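Local atomic coordinates of lasso peptide isopeptidase AtxE2 (PDB entry 5TXE), a protein that hydrolyses the isopeptide bond of the lasso peptides astexin-2 and astexin-3, recognising mainly their loop and turning them into linear peptides. Residues Q131-P136 with D175-D180; S550-S555 with T589-N594; V42-A47 with A77-N82. The protein carries 1 engineered substitution. One frame throughout, in Å; residues are numbered along the deposited sequence.

Contact 1: Q131-P136 with D175-D180; sequences QPRWSP and DVQWLD
The indole of Trp178 has Ser135 over one face and the carbonyl oxygen of Arg133 at its edge, while the guanidinium of Arg133 has the amide of Gln177 over one face and two oxygens, Asp175 OD1 and Val176 O, at its edge. These groups join two successive four-stranded antiparallel sheets, consistent with neighbouring blades of the beta-propeller of the prolyl oligopeptidase family. Strands 133-134 and 173-178 are the first strands of their sheets, and the touching parts run almost parallel, 10° apart. Ser135 CA stands 3.5 Å from the centroid of the five-membered ring of Trp178, practically on the ring normal, a CH-pi contact; Ser135 CB extends the cover over the centre of the indole. Ser135 OG is occupied by nearby residues of its own part of the chain, His140 N and Ser137 OG. In the indole plane, Trp178 NE1 donates to Arg133 O at 2.8 Å, reaching the carbonyl from above its plane. Pro136 CD packs against Trp178 CB at 4.0 Å, just before the classic beta bulge in which Leu179 and Asp180 both face Thr183. The Arg133 chain, bent at chi2 (-65°), brings NH1 up to two acceptors, which it meets in directions roughly at right angles. Val176 O takes a very short bond of 2.4 Å from Arg133 NH1, nearly along its C=O axis; Asp175 OD1 forms a salt bridge with Arg133 NH1 at 2.8 Å. The Gln177 amide lies nearly parallel to the guanidinium, 13° between planes, with Gln177 NE2 3.1 Å from Arg133 NH1, two donors that share no bond. At the guanidinium edge, Gln131 OE1 accepts a weak but straight bond from Arg133 NH2 at 3.5 Å.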
ATOM      1  N   GLN A 131      -0.651  16.172  -2.694  1.00 27.84           N
ATOM      2  CA  GLN A 131       0.496  16.966  -3.082  1.00 35.32           C
ATOM      3  C   GLN A 131       0.135  18.442  -3.166  1.00 28.35           C
ATOM      4  O   GLN A 131      -0.688  18.823  -3.964  1.00 29.06           O
ATOM      5  CB  GLN A 131       1.078  16.522  -4.427  1.00 40.59           C
ATOM      6  CG  GLN A 131       2.565  16.925  -4.454  1.00 45.11           C
ATOM      7  CD  GLN A 131       3.343  16.549  -5.727  1.00 46.36           C
ATOM      8  OE1 GLN A 131       2.776  16.230  -6.802  1.00 40.87           O
ATOM      9  NE2 GLN A 131       4.670  16.597  -5.599  1.00 51.58           N
ATOM     10  N   PRO A 132       0.712  19.241  -2.305  1.00 26.79           N
ATOM     11  CA  PRO A 132       0.456  20.662  -2.334  1.00 31.36           C
ATOM     12  C   PRO A 132       1.139  21.359  -3.486  1.00 35.86           C
ATOM     13  O   PRO A 132       2.312  21.085  -3.738  1.00 40.56           O
ATOM     14  CB  PRO A 132       1.085  21.179  -1.042  1.00 30.83           C
ATOM     15  CG  PRO A 132       1.759  20.055  -0.413  1.00 31.03           C
ATOM     16  CD  PRO A 132       1.634  18.835  -1.244  1.00 27.79           C
ATOM     17  N   ARG A 133       0.423  22.271  -4.134  1.00 31.91           N
ATOM     18  CA  ARG A 133       0.944  23.051  -5.246  1.00 31.87           C
ATOM     19  C   ARG A 133       1.324  24.412  -4.761  1.00 30.81           C
ATOM     20  O   ARG A 133       0.462  25.150  -4.246  1.00 30.77           O
ATOM     21  CB  ARG A 133      -0.115  23.174  -6.308  1.00 32.18           C
ATOM     22  CG  ARG A 133      -0.759  21.836  -6.692  1.00 39.85           C
ATOM     23  CD  ARG A 133       0.359  21.083  -7.312  1.00 44.10           C
ATOM     24  NE  ARG A 133       0.424  19.616  -7.423  1.00 59.39           N
ATOM     25  CZ  ARG A 133      -0.362  18.847  -8.142  1.00 50.74           C
ATOM     26  NH1 ARG A 133      -1.438  19.332  -8.712  1.00 62.03           N
ATOM     27  NH2 ARG A 133      -0.119  17.567  -8.209  1.00 53.58           N
ATOM     28  N   TRP A 134       2.597  24.742  -4.850  1.00 29.09           N
ATOM     29  CA  TRP A 134       3.029  26.089  -4.479  1.00 32.26           C
ATOM     30  C   TRP A 134       2.690  27.102  -5.579  1.00 30.66           C
ATOM     31  O   TRP A 134       2.870  26.832  -6.757  1.00 36.02           O
ATOM     32  CB  TRP A 134       4.503  26.129  -4.254  1.00 29.12           C
ATOM     33  CG  TRP A 134       4.927  25.424  -3.079  1.00 28.91           C
ATOM     34  CD1 TRP A 134       5.198  24.097  -3.000  1.00 29.97           C
ATOM     35  CD2 TRP A 134       5.280  25.987  -1.798  1.00 28.30           C
ATOM     36  NE1 TRP A 134       5.684  23.795  -1.750  1.00 30.75           N
ATOM     37  CE2 TRP A 134       5.720  24.948  -0.996  1.00 28.94           C
ATOM     38  CE3 TRP A 134       5.221  27.269  -1.248  1.00 32.91           C
ATOM     39  CZ2 TRP A 134       6.111  25.143   0.317  1.00 29.54           C
ATOM     40  CZ3 TRP A 134       5.616  27.463   0.070  1.00 29.23           C
ATOM     41  CH2 TRP A 134       6.059  26.410   0.827  1.00 30.58           C
ATOM     42  N   SER A 135       2.205  28.273  -5.196  1.00 30.49           N
ATOM     43  CA  SER A 135       2.064  29.388  -6.154  1.00 30.73           C
ATOM     44  C   SER A 135       3.499  29.811  -6.581  1.00 28.45           C
ATOM     45  O   SER A 135       4.430  29.536  -5.862  1.00 29.80           O
ATOM     46  CB  SER A 135       1.354  30.574  -5.523  1.00 32.44           C
ATOM     47  OG  SER A 135       2.036  31.002  -4.342  1.00 35.17           O
ATOM     48  N   PRO A 136       3.667  30.402  -7.778  1.00 32.88           N
ATOM     49  CA  PRO A 136       5.005  30.814  -8.298  1.00 36.11           C
ATOM     50  C   PRO A 136       5.713  31.758  -7.353  1.00 37.90           C
ATOM     51  O   PRO A 136       6.901  31.664  -7.192  1.00 40.91           O
ATOM     52  CB  PRO A 136       4.682  31.526  -9.608  1.00 39.57           C
ATOM     53  CG  PRO A 136       3.360  30.932 -10.053  1.00 40.65           C
ATOM     54  CD  PRO A 136       2.602  30.559  -8.788  1.00 35.02           C
ATOM     55  N   ASP A 175      -7.775  17.355  -9.610  1.00 32.36           N
ATOM     56  CA  ASP A 175      -6.418  17.883  -9.647  1.00 31.24           C
ATOM     57  C   ASP A 175      -6.473  19.395  -9.852  1.00 29.16           C
ATOM     58  O   ASP A 175      -7.477  19.936 -10.295  1.00 27.44           O
ATOM     59  CB  ASP A 175      -5.624  17.282 -10.826  1.00 30.53           C
ATOM     60  CG  ASP A 175      -4.116  17.215 -10.564  1.00 31.25           C
ATOM     61  OD1 ASP A 175      -3.583  17.723  -9.533  1.00 32.95           O
ATOM     62  OD2 ASP A 175      -3.423  16.685 -11.440  1.00 35.77           O
ATOM     63  N   VAL A 176      -5.348  20.025  -9.578  1.00 26.54           N
ATOM     64  CA  VAL A 176      -5.223  21.465  -9.645  1.00 30.88           C
ATOM     65  C   VAL A 176      -3.734  21.870  -9.807  1.00 28.36           C
ATOM     66  O   VAL A 176      -2.847  21.189  -9.285  1.00 30.36           O
ATOM     67  CB  VAL A 176      -5.818  22.076  -8.351  1.00 30.83           C
ATOM     68  CG1 VAL A 176      -5.019  21.624  -7.121  1.00 29.83           C
ATOM     69  CG2 VAL A 176      -5.859  23.595  -8.451  1.00 30.82           C
ATOM     70  N   GLN A 177      -3.480  22.943 -10.544  1.00 30.06           N
ATOM     71  CA  GLN A 177      -2.161  23.597 -10.609  1.00 32.08           C
ATOM     72  C   GLN A 177      -2.371  25.122 -10.711  1.00 31.55           C
ATOM     73  O   GLN A 177      -3.413  25.583 -11.189  1.00 31.17           O
ATOM     74  CB  GLN A 177      -1.379  23.222 -11.874  1.00 34.14           C
ATOM     75  CG  GLN A 177      -0.942  21.797 -11.964  1.00 42.59           C
ATOM     76  CD  GLN A 177       0.339  21.434 -11.193  1.00 53.23           C
ATOM     77  OE1 GLN A 177       1.167  22.297 -10.755  1.00 41.86           O
ATOM     78  NE2 GLN A 177       0.515  20.104 -11.031  1.00 57.36           N
ATOM     79  N   TRP A 178      -1.338  25.874 -10.321  1.00 33.63           N
ATOM     80  CA  TRP A 178      -1.286  27.308 -10.538  1.00 35.17           C
ATOM     81  C   TRP A 178      -0.851  27.598 -11.973  1.00 33.16           C
ATOM     82  O   TRP A 178       0.114  27.021 -12.443  1.00 37.23           O
ATOM     83  CB  TRP A 178      -0.272  27.913  -9.589  1.00 31.49           C
ATOM     84  CG  TRP A 178      -0.595  27.731  -8.150  1.00 37.05           C
ATOM     85  CD1 TRP A 178      -0.192  26.710  -7.310  1.00 36.89           C
ATOM     86  CD2 TRP A 178      -1.365  28.616  -7.347  1.00 35.17           C
ATOM     87  NE1 TRP A 178      -0.665  26.934  -6.044  1.00 34.63           N
ATOM     88  CE2 TRP A 178      -1.396  28.086  -6.047  1.00 35.20           C
ATOM     89  CE3 TRP A 178      -2.014  29.833  -7.602  1.00 40.15           C
ATOM     90  CZ2 TRP A 178      -2.061  28.708  -5.015  1.00 38.18           C
ATOM     91  CZ3 TRP A 178      -2.688  30.445  -6.585  1.00 42.43           C
ATOM     92  CH2 TRP A 178      -2.698  29.884  -5.292  1.00 40.93           C
ATOM     93  N   LEU A 179      -1.596  28.444 -12.674  1.00 35.12           N
ATOM     94  CA  LEU A 179      -1.135  29.010 -13.941  1.00 38.49           C
ATOM     95  C   LEU A 179      -0.298  30.305 -13.709  1.00 41.99           C
ATOM     96  O   LEU A 179       0.655  30.542 -14.430  1.00 48.58           O
ATOM     97  CB  LEU A 179      -2.279  29.277 -14.894  1.00 39.70           C
ATOM     98  CG  LEU A 179      -3.071  28.063 -15.392  1.00 42.16           C
ATOM     99  CD1 LEU A 179      -4.157  28.472 -16.390  1.00 38.89           C
ATOM    100  CD2 LEU A 179      -2.131  27.057 -16.019  1.00 42.20           C
ATOM    101  N   ASP A 180      -0.648  31.084 -12.692  1.00 41.92           N
ATOM    102  CA  ASP A 180       0.154  32.188 -12.189  1.00 44.63           C
ATOM    103  C   ASP A 180      -0.302  32.431 -10.761  1.00 48.45           C
ATOM    104  O   ASP A 180      -1.139  31.696 -10.273  1.00 46.26           O
ATOM    105  CB  ASP A 180       0.017  33.441 -13.082  1.00 48.74           C
ATOM    106  CG  ASP A 180      -1.409  33.986 -13.162  1.00 49.82           C
ATOM    107  OD1 ASP A 180      -2.123  34.020 -12.146  1.00 52.33           O
ATOM    108  OD2 ASP A 180      -1.835  34.362 -14.269  1.00 42.96           O
TER

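Contact 2: S550-S555 with T589-N594; sequences SCCTDS and TSFVVN
The vicinal disulfide Cys551-Cys552, closed across a cis peptide, presents both sulfurs obliquely to the Phe591 ring, next to strand 602-607 of the alpha/beta-hydrolase fold. Cys551 SG, anti to its backbone N (chi1 -158°), comes nearer, 3.5 Å from Phe591 CD2; Cys552 SG lies beside the same atom at 4.1 Å. Both are sulfur-aromatic contacts, and the ring of His534 meets Phe591 steeply as well. Over the centre of one ring face sits a water, which accepts from Thr553 N and donates to Thr589 O, tying the two buried backbones together. Thr553 and Thr589 cross obliquely: Thr589 OG1 donates to Thr553 O at 2.7 Å from above the carbonyl plane, and Thr553 CG2 packs against Thr589 OG1. Thr553 OG1 pairs with His534. Two helix N-caps then meet, Asp554 CB against Ser590 CB at 3.9 Å. Asp554, its side chain about 9 Å from that of Asn562, which binds astexin-3, precedes helix 555-560 and binds Thr557 through OD1; its OD2 takes a second water at 2.5 Å, which accepts from Val592 N. Ser590 OG, also bonded to Asp581, receives the capping bond from Val593 N at 3.0 Å.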
ATOM      1  N   SER A 550     -10.207 -11.070   4.778  1.00 25.53           N
ATOM      2  CA  SER A 550     -11.228 -11.411   3.829  1.00 28.91           C
ATOM      3  C   SER A 550     -11.273 -12.915   3.534  1.00 29.97           C
ATOM      4  O   SER A 550     -10.347 -13.663   3.830  1.00 28.42           O
ATOM      5  CB  SER A 550     -11.010 -10.675   2.515  1.00 29.07           C
ATOM      6  OG  SER A 550      -9.777 -11.071   1.922  1.00 27.99           O
ATOM      7  N   CYS A 551     -12.391 -13.326   2.956  1.00 31.40           N
ATOM      8  CA  CYS A 551     -12.620 -14.661   2.499  1.00 29.43           C
ATOM      9  C   CYS A 551     -13.710 -14.514   1.389  1.00 31.99           C
ATOM     10  O   CYS A 551     -14.517 -13.569   1.430  1.00 31.33           O
ATOM     11  CB  CYS A 551     -13.052 -15.524   3.684  1.00 33.29           C
ATOM     12  SG  CYS A 551     -12.774 -17.298   3.449  1.00 41.37           S
ATOM     13  N   CYS A 552     -13.697 -15.338   0.344  1.00 30.87           N
ATOM     14  CA  CYS A 552     -12.818 -16.533   0.219  1.00 32.29           C
ATOM     15  C   CYS A 552     -12.171 -16.586  -1.134  1.00 29.55           C
ATOM     16  O   CYS A 552     -12.508 -15.821  -2.058  1.00 33.30           O
ATOM     17  CB  CYS A 552     -13.665 -17.793   0.404  1.00 32.03           C
ATOM     18  SG  CYS A 552     -14.289 -17.934   2.103  1.00 36.34           S
ATOM     19  N   THR A 553     -11.226 -17.493  -1.281  1.00 26.37           N
ATOM     20  CA  THR A 553     -10.649 -17.719  -2.597  1.00 28.21           C
ATOM     21  C   THR A 553     -11.379 -18.872  -3.250  1.00 26.56           C
ATOM     22  O   THR A 553     -10.959 -20.059  -3.095  1.00 27.42           O
ATOM     23  CB  THR A 553      -9.138 -17.985  -2.475  1.00 29.17           C
ATOM     24  OG1 THR A 553      -8.534 -16.953  -1.682  1.00 29.52           O
ATOM     25  CG2 THR A 553      -8.543 -18.055  -3.847  1.00 29.65           C
ATOM     26  N   ASP A 554     -12.496 -18.555  -3.900  1.00 25.03           N
ATOM     27  CA  ASP A 554     -13.449 -19.578  -4.379  1.00 27.13           C
ATOM     28  C   ASP A 554     -14.243 -19.025  -5.517  1.00 28.60           C
ATOM     29  O   ASP A 554     -14.146 -17.811  -5.788  1.00 26.87           O
ATOM     30  CB  ASP A 554     -14.328 -20.157  -3.244  1.00 29.38           C
ATOM     31  CG  ASP A 554     -15.356 -19.154  -2.626  1.00 30.00           C
ATOM     32  OD1 ASP A 554     -15.362 -17.939  -2.956  1.00 27.80           O
ATOM     33  OD2 ASP A 554     -16.159 -19.608  -1.741  1.00 29.52           O
ATOM     34  N   SER A 555     -14.974 -19.882  -6.230  1.00 29.21           N
ATOM     35  CA  SER A 555     -15.746 -19.417  -7.383  1.00 29.94           C
ATOM     36  C   SER A 555     -16.825 -18.445  -6.969  1.00 28.64           C
ATOM     37  O   SER A 555     -17.122 -17.495  -7.705  1.00 25.90           O
ATOM     38  CB  SER A 555     -16.400 -20.556  -8.201  1.00 30.86           C
ATOM     39  OG  SER A 555     -17.249 -21.299  -7.364  1.00 39.12           O
ATOM     40  N   THR A 589      -8.098 -24.172  -2.825  1.00 28.85           N
ATOM     41  CA  THR A 589      -8.355 -22.985  -1.980  1.00 30.15           C
ATOM     42  C   THR A 589      -9.785 -22.784  -1.431  1.00 29.78           C
ATOM     43  O   THR A 589      -9.928 -22.048  -0.484  1.00 30.66           O
ATOM     44  CB  THR A 589      -8.045 -21.668  -2.713  1.00 31.36           C
ATOM     45  OG1 THR A 589      -8.871 -21.572  -3.883  1.00 33.17           O
ATOM     46  CG2 THR A 589      -6.578 -21.567  -3.115  1.00 32.75           C
ATOM     47  N   SER A 590     -10.800 -23.435  -1.994  1.00 28.54           N
ATOM     48  CA  SER A 590     -12.175 -23.202  -1.597  1.00 29.52           C
ATOM     49  C   SER A 590     -12.442 -23.777  -0.228  1.00 31.25           C
ATOM     50  O   SER A 590     -12.200 -24.971   0.011  1.00 28.73           O
ATOM     51  CB  SER A 590     -13.169 -23.771  -2.589  1.00 29.75           C
ATOM     52  OG  SER A 590     -14.418 -23.941  -1.936  1.00 35.15           O
ATOM     53  N   PHE A 591     -12.938 -22.927   0.672  1.00 27.47           N
ATOM     54  CA  PHE A 591     -13.376 -23.413   1.976  1.00 29.75           C
ATOM     55  C   PHE A 591     -14.697 -24.181   1.930  1.00 29.33           C
ATOM     56  O   PHE A 591     -14.975 -24.997   2.815  1.00 31.95           O
ATOM     57  CB  PHE A 591     -13.481 -22.275   2.999  1.00 31.99           C
ATOM     58  CG  PHE A 591     -12.160 -21.745   3.478  1.00 31.90           C
ATOM     59  CD1 PHE A 591     -10.963 -22.343   3.147  1.00 35.12           C
ATOM     60  CD2 PHE A 591     -12.132 -20.639   4.280  1.00 33.92           C
ATOM     61  CE1 PHE A 591      -9.767 -21.842   3.647  1.00 34.66           C
ATOM     62  CE2 PHE A 591     -10.949 -20.108   4.743  1.00 32.10           C
ATOM     63  CZ  PHE A 591      -9.762 -20.708   4.438  1.00 32.48           C
ATOM     64  N   VAL A 592     -15.505 -23.964   0.916  1.00 27.96           N
ATOM     65  CA  VAL A 592     -16.711 -24.783   0.776  1.00 30.28           C
ATOM     66  C   VAL A 592     -16.294 -26.247   0.459  1.00 32.23           C
ATOM     67  O   VAL A 592     -16.707 -27.165   1.139  1.00 31.10           O
ATOM     68  CB  VAL A 592     -17.655 -24.232  -0.341  1.00 31.20           C
ATOM     69  CG1 VAL A 592     -18.895 -25.131  -0.561  1.00 28.89           C
ATOM     70  CG2 VAL A 592     -18.114 -22.849   0.037  1.00 32.97           C
ATOM     71  N   VAL A 593     -15.455 -26.434  -0.552  1.00 32.33           N
ATOM     72  CA  VAL A 593     -14.934 -27.769  -0.902  1.00 31.75           C
ATOM     73  C   VAL A 593     -14.220 -28.431   0.275  1.00 32.19           C
ATOM     74  O   VAL A 593     -14.485 -29.591   0.563  1.00 30.73           O
ATOM     75  CB  VAL A 593     -14.002 -27.669  -2.119  1.00 35.15           C
ATOM     76  CG1 VAL A 593     -13.273 -28.983  -2.406  1.00 38.72           C
ATOM     77  CG2 VAL A 593     -14.793 -27.197  -3.335  1.00 35.58           C
ATOM     78  N   ASN A 594     -13.376 -27.694   1.001  1.00 29.38           N
ATOM     79  CA  ASN A 594     -12.503 -28.279   2.006  1.00 28.56           C
ATOM     80  C   ASN A 594     -12.908 -28.049   3.434  1.00 30.86           C
ATOM     81  O   ASN A 594     -12.172 -28.402   4.347  1.00 31.20           O
ATOM     82  CB  ASN A 594     -11.107 -27.705   1.807  1.00 31.43           C
ATOM     83  CG  ASN A 594     -10.509 -28.125   0.470  1.00 31.85           C
ATOM     84  OD1 ASN A 594     -10.227 -29.304   0.297  1.00 35.45           O
ATOM     85  ND2 ASN A 594     -10.337 -27.184  -0.478  1.00 27.65           N
TER
HETATM   86  O   HOH W   1     -11.041 -19.681   0.543  1.00 29.43           O
HETATM   87  O   HOH W   2     -15.097 -21.066   0.018  1.00 34.77           O

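Contact 3: V42-A47 with A77-N82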
ATOM      1  N   VAL A  42      -0.721   2.833  21.171  1.00 28.01           N
ATOM      2  CA  VAL A  42       0.382   3.652  20.699  1.00 27.05           C
ATOM      3  C   VAL A  42       0.493   3.542  19.177  1.00 25.34           C
ATOM      4  O   VAL A  42       0.592   4.543  18.489  1.00 23.93           O
ATOM      5  CB  VAL A  42       1.722   3.250  21.390  1.00 30.94           C
ATOM      6  CG1 VAL A  42       2.897   4.075  20.859  1.00 31.56           C
ATOM      7  CG2 VAL A  42       1.608   3.451  22.900  1.00 34.27           C
ATOM      8  N   LEU A  43       0.441   2.314  18.657  1.00 23.63           N
ATOM      9  CA  LEU A  43       0.651   2.082  17.230  1.00 22.99           C
ATOM     10  C   LEU A  43      -0.404   2.768  16.368  1.00 25.06           C
ATOM     11  O   LEU A  43      -0.099   3.409  15.365  1.00 22.07           O
ATOM     12  CB  LEU A  43       0.641   0.587  16.952  1.00 23.83           C
ATOM     13  CG  LEU A  43       0.833   0.161  15.510  1.00 24.62           C
ATOM     14  CD1 LEU A  43       2.203   0.637  15.028  1.00 25.24           C
ATOM     15  CD2 LEU A  43       0.704  -1.353  15.351  1.00 23.54           C
ATOM     16  N   VAL A  44      -1.666   2.641  16.748  1.00 24.48           N
ATOM     17  CA  VAL A  44      -2.703   3.203  15.914  1.00 24.27           C
ATOM     18  C   VAL A  44      -2.601   4.730  15.864  1.00 24.83           C
ATOM     19  O   VAL A  44      -3.010   5.343  14.877  1.00 25.03           O
ATOM     20  CB  VAL A  44      -4.114   2.742  16.347  1.00 27.36           C
ATOM     21  CG1 VAL A  44      -4.541   3.396  17.650  1.00 28.73           C
ATOM     22  CG2 VAL A  44      -5.158   3.141  15.305  1.00 31.79           C
ATOM     23  N   ARG A  45      -2.018   5.350  16.890  1.00 24.63           N
ATOM     24  CA  ARG A  45      -1.874   6.800  16.888  1.00 28.08           C
ATOM     25  C   ARG A  45      -0.586   7.329  16.239  1.00 28.19           C
ATOM     26  O   ARG A  45      -0.381   8.533  16.223  1.00 25.95           O
ATOM     27  CB  ARG A  45      -1.927   7.298  18.324  1.00 31.80           C
ATOM     28  CG  ARG A  45      -3.283   7.151  19.001  1.00 33.79           C
ATOM     29  CD  ARG A  45      -3.180   7.589  20.457  1.00 31.57           C
ATOM     30  NE  ARG A  45      -4.478   7.762  21.079  1.00 32.10           N
ATOM     31  CZ  ARG A  45      -5.181   6.789  21.609  1.00 35.72           C
ATOM     32  NH1 ARG A  45      -4.739   5.540  21.578  1.00 38.57           N
ATOM     33  NH2 ARG A  45      -6.337   7.063  22.181  1.00 38.31           N
ATOM     34  N   LEU A  46       0.308   6.464  15.773  1.00 27.86           N
ATOM     35  CA  LEU A  46       1.555   6.971  15.081  1.00 27.25           C
ATOM     36  C   LEU A  46       1.181   7.619  13.778  1.00 26.98           C
ATOM     37  O   LEU A  46       0.543   6.988  12.915  1.00 27.81           O
ATOM     38  CB  LEU A  46       2.558   5.852  14.856  1.00 27.41           C
ATOM     39  CG  LEU A  46       3.170   5.249  16.134  1.00 29.94           C
ATOM     40  CD1 LEU A  46       4.049   4.040  15.853  1.00 31.76           C
ATOM     41  CD2 LEU A  46       3.981   6.286  16.888  1.00 32.04           C
ATOM     42  N   ALA A  47       1.518   8.900  13.644  1.00 24.23           N
ATOM     43  CA  ALA A  47       1.146   9.685  12.497  1.00 26.35           C
ATOM     44  C   ALA A  47       1.856   9.207  11.251  1.00 26.35           C
ATOM     45  O   ALA A  47       2.812   8.425  11.354  1.00 28.47           O
ATOM     46  CB  ALA A  47       1.496  11.128  12.748  1.00 30.11           C
ATOM     47  N   ALA A  77      -4.338   9.438  13.493  1.00 27.84           N
ATOM     48  CA  ALA A  77      -5.587   8.731  13.783  1.00 28.08           C
ATOM     49  C   ALA A  77      -5.920   8.812  15.254  1.00 27.74           C
ATOM     50  O   ALA A  77      -5.037   8.664  16.114  1.00 26.75           O
ATOM     51  CB  ALA A  77      -5.449   7.263  13.352  1.00 28.06           C
ATOM     52  N   ASP A  78      -7.210   8.960  15.538  1.00 27.94           N
ATOM     53  CA  ASP A  78      -7.693   9.019  16.911  1.00 28.64           C
ATOM     54  C   ASP A  78      -8.816   8.025  17.050  1.00 26.24           C
ATOM     55  O   ASP A  78      -9.894   8.248  16.515  1.00 23.02           O
ATOM     56  CB  ASP A  78      -8.198  10.422  17.252  1.00 31.58           C
ATOM     57  CG  ASP A  78      -8.731  10.522  18.715  1.00 35.62           C
ATOM     58  OD1 ASP A  78      -8.835   9.499  19.447  1.00 33.30           O
ATOM     59  OD2 ASP A  78      -9.031  11.652  19.151  1.00 42.83           O
ATOM     60  N   PRO A  79      -8.578   6.932  17.778  1.00 26.35           N
ATOM     61  CA  PRO A  79      -9.540   5.840  17.869  1.00 27.98           C
ATOM     62  C   PRO A  79     -10.678   6.103  18.850  1.00 28.23           C
ATOM     63  O   PRO A  79     -11.700   5.441  18.774  1.00 24.63           O
ATOM     64  CB  PRO A  79      -8.692   4.654  18.301  1.00 27.88           C
ATOM     65  CG  PRO A  79      -7.556   5.260  19.029  1.00 26.22           C
ATOM     66  CD  PRO A  79      -7.302   6.603  18.418  1.00 25.73           C
ATOM     67  N   VAL A  80     -10.554   7.144  19.675  1.00 28.54           N
ATOM     68  CA  VAL A  80     -11.629   7.490  20.601  1.00 26.85           C
ATOM     69  C   VAL A  80     -12.679   8.275  19.869  1.00 25.81           C
ATOM     70  O   VAL A  80     -13.871   7.971  19.970  1.00 22.20           O
ATOM     71  CB  VAL A  80     -11.088   8.254  21.814  1.00 29.59           C
ATOM     72  CG1 VAL A  80     -12.227   8.731  22.730  1.00 31.10           C
ATOM     73  CG2 VAL A  80     -10.152   7.348  22.616  1.00 29.01           C
ATOM     74  N   THR A  81     -12.268   9.277  19.100  1.00 24.58           N
ATOM     75  CA  THR A  81     -13.227  10.036  18.302  1.00 26.17           C
ATOM     76  C   THR A  81     -13.496   9.314  17.021  1.00 23.52           C
ATOM     77  O   THR A  81     -14.451   9.654  16.322  1.00 22.98           O
ATOM     78  CB  THR A  81     -12.693  11.422  17.844  1.00 31.34           C
ATOM     79  OG1 THR A  81     -11.433  11.218  17.144  1.00 29.27           O
ATOM     80  CG2 THR A  81     -12.498  12.327  19.034  1.00 34.01           C
ATOM     81  N   ASN A  82     -12.681   8.314  16.698  1.00 21.89           N
ATOM     82  CA  ASN A  82     -12.851   7.525  15.458  1.00 22.96           C
ATOM     83  C   ASN A  82     -12.735   8.375  14.216  1.00 22.21           C
ATOM     84  O   ASN A  82     -13.505   8.271  13.295  1.00 26.31           O
ATOM     85  CB  ASN A  82     -14.140   6.690  15.422  1.00 21.98           C
ATOM     86  CG  ASN A  82     -14.125   5.693  14.263  1.00 22.84           C
ATOM     87  OD1 ASN A  82     -13.063   5.189  13.897  1.00 22.19           O
ATOM     88  ND2 ASN A  82     -15.282   5.439  13.650  1.00 22.43           N
TER
HETATM   89  O   HOH W   3      -2.297   7.647  13.220  1.00 27.86           O
HETATM   90  O   HOH W   4      -7.349   9.544  21.770  1.00 41.92           O
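The chain leaving helix 40-44 passes the end of strand 69-78, which belongs to the first antiparallel sheet of the chain, consistent with the N-terminal part of the family's beta-propeller. The backbones approach most closely at Arg45 and Ala77, CA to CA 5.2 Å, and no direct hydrogen bond crosses. One water makes the link instead: it donates to Val44 O and to Leu46 O, both at 2.9 Å, and accepts from Ala77 N at 2.7 Å, occupying two carbonyls of 42-47 and one strand N-H. Beside it, Ala77 CB abuts Val44 O. After the strand the chain bends in an Asx turn, Asp78 OD1 accepting from Val80 N at 2.9 Å. This turn presents Pro79 to segment 42-47. Val44 CG1, in the crowded position between backbone N and carbonyl carbon (chi1 72°), touches Pro79 CG at 3.8 Å. Arg45 keeps its chain extended from CG to NE and crosses Pro79 at about a right angle, laying one guanidinium face over Pro79 CG, while Val80 CG2 lies at the guanidinium edge. Arg45 NH1 is also bonded to Glu41 O, in helix 40-44. Pro79 also touches Leu647 and Leu43 touches Tyr650, both of helix 643-662, so the contact borders the hydrolase part of the chain. Arg45 NH2 and Asp78 OD1, oppositely charged but 4.4 Å apart, are bridged by a second water in the guanidinium plane, which accepts from Arg45 NH2 at 2.7 Å and donates to Asp78 OD1.

From the N terminus the contacts come in the order 3, 1, 2, each closing before the next opens, so none nests or crosses. Contact 3 closes a loop of 29 residues and sets the first helix against the end of a strand in the first sheet, beside helix 643-662 from far along the chain. Contact 1 closes 38 residues, mostly strand, and ties one four-stranded sheet to the next, probably two blades of the propeller. Contact 2 closes 33 residues with helices but no strand, inside the hydrolase part. Contacts 1 and 2 lie on opposite sides of the chain's centre, their centres about 48 Å apart; the centre of contact 3 is about 31 Å from that of contact 1 and about 34 Å from that of contact 2.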